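PDB 3PEF: 6-phosphogluconate dehydrogenase, NAD-binding from Geobacter metallireducens, which probably reduces succinic semialdehyde to gamma-hydroxybutyrate with NADPH, as a member of the beta-hydroxyacid dehydrogenase family. Local coordinates for residues Val55-Leu65 against Gly84-Ser95. The protein carries 2 engineered substitutions. Numbering follows the deposited sequence.
Sequences VESCPVTFAML and GIGEGRGYVDMS. With NAP (NADP nicotinamide-adenine-dinucleotide phosphate), chain I.
Arg89 reaches from just before strand 90-93 to the end of helix 54-57. Its CB and CG pass Cys58 O. Arg89 CD lies 3.4 Å from Cys58 O and also nears Val55 O. The chain bends at chi3 (-68°), which turns Arg89 NE onto Val55 O, a 2.7 Å hydrogen bond in the carbonyl plane. Arg89 NH2 donates to Gly84 O at 2.9 Å, and Arg89 NH1 makes a salt bridge with Glu87 OE1 at 3.1 Å. Gly86 O sits over the centre of one guanidinium face, Glu56 O nearer the rim of the other. Glu56 OE1 adds only a long charge pairing, out of plane. With an alanine here, Val55 O and Gly84 O would probably lose these donors and the Glu87 carboxylate this cation.

Beyond it, strands 60-63 and 90-93 pair in parallel. Phe62 lies alongside Val92, its CD1 3.7 Å from Val92 CB, and Met94 SD comes to the ring obliquely, a Met-aromatic contact. At the far end Ser95 OG accepts from Leu65 N (2.9 Å) and donates to Asp93 OD1 (2.6 Å). Leu65 belongs to the NADP+ site. In this Rossmann-type sheet the pair lies between strands 3-7 and 115-122, with helices 11-22 and 141-154 on the Phe62 side and helix 68-76 against Tyr91.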
loop_
_atom_site.group_PDB
_atom_site.type_symbol
_atom_site.label_atom_id
_atom_site.label_comp_id
_atom_site.label_asym_id
_atom_site.label_seq_id
_atom_site.Cartn_x
_atom_site.Cartn_y
_atom_site.Cartn_z
ATOM N N VAL A 55 33.654 3.926 29.313
ATOM C CA VAL A 55 33.000 5.116 29.842
ATOM C C VAL A 55 33.563 5.498 31.225
ATOM O O VAL A 55 33.387 6.631 31.694
ATOM C CB VAL A 55 31.479 4.907 29.872
ATOM C CG1 VAL A 55 30.830 5.909 30.755
ATOM C CG2 VAL A 55 30.899 4.952 28.425
ATOM N N GLU A 56 34.260 4.556 31.859
ATOM C CA GLU A 56 34.944 4.836 33.122
ATOM C C GLU A 56 36.121 5.744 32.862
ATOM O O GLU A 56 36.440 6.615 33.671
ATOM C CB GLU A 56 35.470 3.546 33.770
ATOM C CG GLU A 56 34.470 2.784 34.592
ATOM C CD GLU A 56 34.215 3.413 35.956
ATOM O OE1 GLU A 56 34.953 4.350 36.345
ATOM O OE2 GLU A 56 33.266 2.959 36.635
ATOM N N SER A 57 36.762 5.539 31.716
ATOM C CA SER A 57 38.090 6.084 31.506
ATOM C C SER A 57 38.170 7.189 30.463
ATOM O O SER A 57 39.224 7.795 30.313
ATOM C CB SER A 57 39.062 4.958 31.134
ATOM O OG SER A 57 38.702 4.382 29.895
ATOM N N CYS A 58 37.076 7.446 29.745
ATOM C CA CYS A 58 37.063 8.491 28.720
ATOM C C CYS A 58 36.109 9.624 29.086
ATOM O O CYS A 58 35.044 9.383 29.639
ATOM C CB CYS A 58 36.695 7.912 27.347
ATOM S SG CYS A 58 37.841 6.627 26.770
ATOM N N PRO A 59 36.499 10.872 28.786
ATOM C CA PRO A 59 35.659 12.034 29.101
ATOM C C PRO A 59 34.407 12.059 28.219
ATOM O O PRO A 59 33.340 12.432 28.684
ATOM C CB PRO A 59 36.561 13.219 28.758
ATOM C CG PRO A 59 37.941 12.651 28.626
ATOM C CD PRO A 59 37.780 11.261 28.171
ATOM N N VAL A 60 34.557 11.656 26.960
ATOM C CA VAL A 60 33.460 11.595 26.006
ATOM C C VAL A 60 33.560 10.288 25.236
ATOM O O VAL A 60 34.636 9.949 24.734
ATOM C CB VAL A 60 33.564 12.737 24.981
ATOM C CG1 VAL A 60 32.472 12.602 23.935
ATOM C CG2 VAL A 60 33.500 14.090 25.695
ATOM N N THR A 61 32.449 9.557 25.138
ATOM C CA THR A 61 32.426 8.281 24.412
ATOM C C THR A 61 31.327 8.285 23.352
ATOM O O THR A 61 30.185 8.671 23.627
ATOM C CB THR A 61 32.204 7.081 25.373
ATOM O OG1 THR A 61 33.299 7.000 26.301
ATOM C CG2 THR A 61 32.115 5.773 24.580
ATOM N N PHE A 62 31.669 7.863 22.140
ATOM C CA PHE A 62 30.695 7.778 21.049
ATOM C C PHE A 62 30.225 6.332 20.906
ATOM O O PHE A 62 31.001 5.408 21.143
ATOM C CB PHE A 62 31.323 8.253 19.737
ATOM C CG PHE A 62 31.882 9.650 19.802
ATOM C CD1 PHE A 62 31.035 10.754 19.749
ATOM C CD2 PHE A 62 33.251 9.860 19.914
ATOM C CE1 PHE A 62 31.550 12.049 19.819
ATOM C CE2 PHE A 62 33.776 11.148 19.981
ATOM C CZ PHE A 62 32.919 12.246 19.936
ATOM N N ALA A 63 28.964 6.132 20.531
ATOM C CA ALA A 63 28.447 4.782 20.276
ATOM C C ALA A 63 27.765 4.729 18.923
ATOM O O ALA A 63 27.042 5.659 18.551
ATOM C CB ALA A 63 27.477 4.350 21.367
ATOM N N MET A 64 27.996 3.642 18.193
ATOM C CA MET A 64 27.440 3.469 16.850
ATOM C C MET A 64 26.930 2.041 16.694
ATOM O O MET A 64 27.593 1.192 16.102
ATOM C CB MET A 64 28.498 3.801 15.772
ATOM C CG MET A 64 27.910 4.020 14.377
ATOM S SD MET A 64 26.570 5.251 14.446
ATOM C CE MET A 64 26.569 5.843 12.751
ATOM N N LEU A 65 25.744 1.792 17.240
ATOM C CA LEU A 65 25.178 0.457 17.363
ATOM C C LEU A 65 24.001 0.248 16.406
ATOM O O LEU A 65 23.419 1.212 15.915
ATOM C CB LEU A 65 24.731 0.245 18.815
ATOM C CG LEU A 65 25.918 0.394 19.772
ATOM C CD1 LEU A 65 25.482 0.471 21.224
ATOM C CD2 LEU A 65 26.943 -0.741 19.547
ATOM N N GLY A 84 29.321 2.292 34.438
ATOM C CA GLY A 84 30.612 2.951 34.378
ATOM C C GLY A 84 30.608 4.468 34.288
ATOM O O GLY A 84 31.616 5.108 34.593
ATOM N N ILE A 85 29.497 5.051 33.854
ATOM C CA ILE A 85 29.458 6.498 33.657
ATOM C C ILE A 85 29.240 7.243 34.981
ATOM O O ILE A 85 28.705 6.686 35.942
ATOM C CB ILE A 85 28.375 6.910 32.622
ATOM C CG1 ILE A 85 28.647 8.319 32.080
ATOM C CG2 ILE A 85 26.968 6.791 33.216
ATOM C CD1 ILE A 85 28.695 8.414 30.554
ATOM N N GLY A 86 29.660 8.505 35.020
ATOM C CA GLY A 86 29.503 9.334 36.203
ATOM C C GLY A 86 30.440 10.529 36.209
ATOM O O GLY A 86 31.250 10.712 35.288
ATOM N N GLU A 87 30.321 11.357 37.245
ATOM C CA GLU A 87 31.210 12.499 37.417
ATOM C C GLU A 87 31.292 13.372 36.162
ATOM O O GLU A 87 32.347 13.932 35.844
ATOM C CB GLU A 87 32.608 12.022 37.807
ATOM C CG GLU A 87 32.627 10.991 38.925
ATOM C CD GLU A 87 34.022 10.451 39.180
ATOM O OE1 GLU A 87 34.289 9.281 38.820
ATOM O OE2 GLU A 87 34.857 11.202 39.728
ATOM N N GLY A 88 30.183 13.466 35.442
ATOM C CA GLY A 88 30.089 14.347 34.289
ATOM C C GLY A 88 30.655 13.830 32.983
ATOM O O GLY A 88 30.588 14.522 31.966
ATOM N N ARG A 89 31.211 12.622 32.989
ATOM C CA ARG A 89 31.698 12.050 31.735
ATOM C C ARG A 89 30.516 11.921 30.780
ATOM O O ARG A 89 29.381 11.702 31.222
ATOM C CB ARG A 89 32.395 10.700 31.974
ATOM C CG ARG A 89 33.649 10.833 32.846
ATOM C CD ARG A 89 34.443 9.524 32.936
ATOM N NE ARG A 89 33.729 8.488 33.686
ATOM C CZ ARG A 89 33.696 8.417 35.010
ATOM N NH1 ARG A 89 34.331 9.331 35.736
ATOM N NH2 ARG A 89 33.035 7.432 35.610
ATOM N N GLY A 90 30.773 12.081 29.480
ATOM C CA GLY A 90 29.705 12.162 28.496
ATOM C C GLY A 90 29.544 10.923 27.628
ATOM O O GLY A 90 30.523 10.233 27.301
ATOM N N TYR A 91 28.294 10.636 27.271
ATOM C CA TYR A 91 27.963 9.528 26.382
ATOM C C TYR A 91 27.213 10.100 25.187
ATOM O O TYR A 91 26.180 10.754 25.341
ATOM C CB TYR A 91 27.094 8.502 27.108
ATOM C CG TYR A 91 26.832 7.217 26.330
ATOM C CD1 TYR A 91 25.530 6.785 26.065
ATOM C CD2 TYR A 91 27.889 6.442 25.858
ATOM C CE1 TYR A 91 25.286 5.588 25.364
ATOM C CE2 TYR A 91 27.664 5.256 25.166
ATOM C CZ TYR A 91 26.366 4.827 24.925
ATOM O OH TYR A 91 26.166 3.651 24.229
ATOM N N VAL A 92 27.748 9.876 23.998
ATOM C CA VAL A 92 27.140 10.402 22.779
ATOM C C VAL A 92 26.674 9.235 21.905
ATOM O O VAL A 92 27.479 8.611 21.210
ATOM C CB VAL A 92 28.143 11.255 21.970
ATOM C CG1 VAL A 92 27.483 11.788 20.702
ATOM C CG2 VAL A 92 28.699 12.411 22.822
ATOM N N ASP A 93 25.391 8.909 21.961
ATOM C CA ASP A 93 24.886 7.785 21.173
ATOM C C ASP A 93 24.517 8.228 19.764
ATOM O O ASP A 93 23.608 9.054 19.569
ATOM C CB ASP A 93 23.695 7.088 21.855
ATOM C CG ASP A 93 23.451 5.665 21.307
ATOM O OD1 ASP A 93 24.008 5.308 20.245
ATOM O OD2 ASP A 93 22.713 4.894 21.950
ATOM N N MET A 94 25.228 7.674 18.789
ATOM C CA MET A 94 25.046 8.051 17.380
ATOM C C MET A 94 24.269 6.994 16.589
ATOM O O MET A 94 24.080 7.106 15.364
ATOM C CB MET A 94 26.397 8.368 16.737
ATOM C CG MET A 94 27.212 9.356 17.571
ATOM S SD MET A 94 28.818 9.802 16.856
ATOM C CE MET A 94 28.344 10.803 15.423
ATOM N N SER A 95 23.779 5.990 17.307
ATOM C CA SER A 95 22.935 4.957 16.710
ATOM C C SER A 95 21.617 5.517 16.183
ATOM O O SER A 95 21.052 6.434 16.767
ATOM C CB SER A 95 22.617 3.881 17.750
ATOM O OG SER A 95 23.787 3.480 18.443
HETATM P PA NAP I . 26.683 -2.778 11.285
HETATM O O1A NAP I . 25.793 -3.952 11.149
HETATM O O2A NAP I . 27.913 -2.825 10.474
HETATM O O5B NAP I . 27.077 -2.562 12.822
HETATM C C5B NAP I . 26.149 -2.813 13.842
HETATM C C4B NAP I . 26.895 -2.666 15.156
HETATM O O4B NAP I . 25.981 -2.872 16.212
HETATM C C3B NAP I . 27.979 -3.730 15.301
HETATM O O3B NAP I . 29.034 -3.110 15.998
HETATM C C2B NAP I . 27.316 -4.755 16.198
HETATM O O2B NAP I . 28.196 -5.536 16.964
HETATM C C1B NAP I . 26.518 -3.827 17.095
HETATM N N9A NAP I . 25.474 -4.562 17.823
HETATM C C8A NAP I . 24.336 -5.112 17.286
HETATM N N7A NAP I . 23.645 -5.712 18.282
HETATM C C5A NAP I . 24.332 -5.561 19.433
HETATM C C6A NAP I . 24.059 -5.965 20.730
HETATM N N6A NAP I . 22.952 -6.646 20.993
HETATM N N1A NAP I . 24.952 -5.669 21.725
HETATM C C2A NAP I . 26.105 -4.959 21.437
HETATM N N3A NAP I . 26.365 -4.550 20.142
HETATM C C4A NAP I . 25.485 -4.842 19.161
HETATM O O3 NAP I . 25.815 -1.510 10.871
HETATM P PN NAP I . 26.218 0.015 10.727
HETATM O O1N NAP I . 25.844 0.490 9.385
HETATM O O2N NAP I . 27.592 0.254 11.211
HETATM O O5D NAP I . 25.123 0.516 11.797
HETATM C C5D NAP I . 25.411 1.282 12.936
HETATM C C4D NAP I . 24.292 2.315 13.062
HETATM O O4D NAP I . 24.431 3.355 12.124
HETATM C C3D NAP I . 22.933 1.720 12.756
HETATM O O3D NAP I . 22.047 2.328 13.671
HETATM C C2D NAP I . 22.639 2.151 11.327
HETATM O O2D NAP I . 21.258 2.239 11.113
HETATM C C1D NAP I . 23.266 3.523 11.339
HETATM N N1N NAP I . 23.674 4.115 10.047
HETATM C C2N NAP I . 24.194 3.339 9.053
HETATM C C3N NAP I . 24.625 3.918 7.861
HETATM C C7N NAP I . 25.244 3.067 6.793
HETATM O O7N NAP I . 25.226 3.573 5.504
HETATM N N7N NAP I . 25.777 1.858 7.038
HETATM C C4N NAP I . 24.530 5.301 7.673
HETATM C C5N NAP I . 24.025 6.085 8.707
HETATM C C6N NAP I . 23.613 5.487 9.898
HETATM P P2B NAP I . 28.913 -6.860 16.342
HETATM O O1X NAP I . 29.326 -7.698 17.543
HETATM O O2X NAP I . 27.924 -7.580 15.484
HETATM O O3X NAP I . 30.096 -6.452 15.510
HETATM O O HOH W 1 32.660 8.554 28.350
#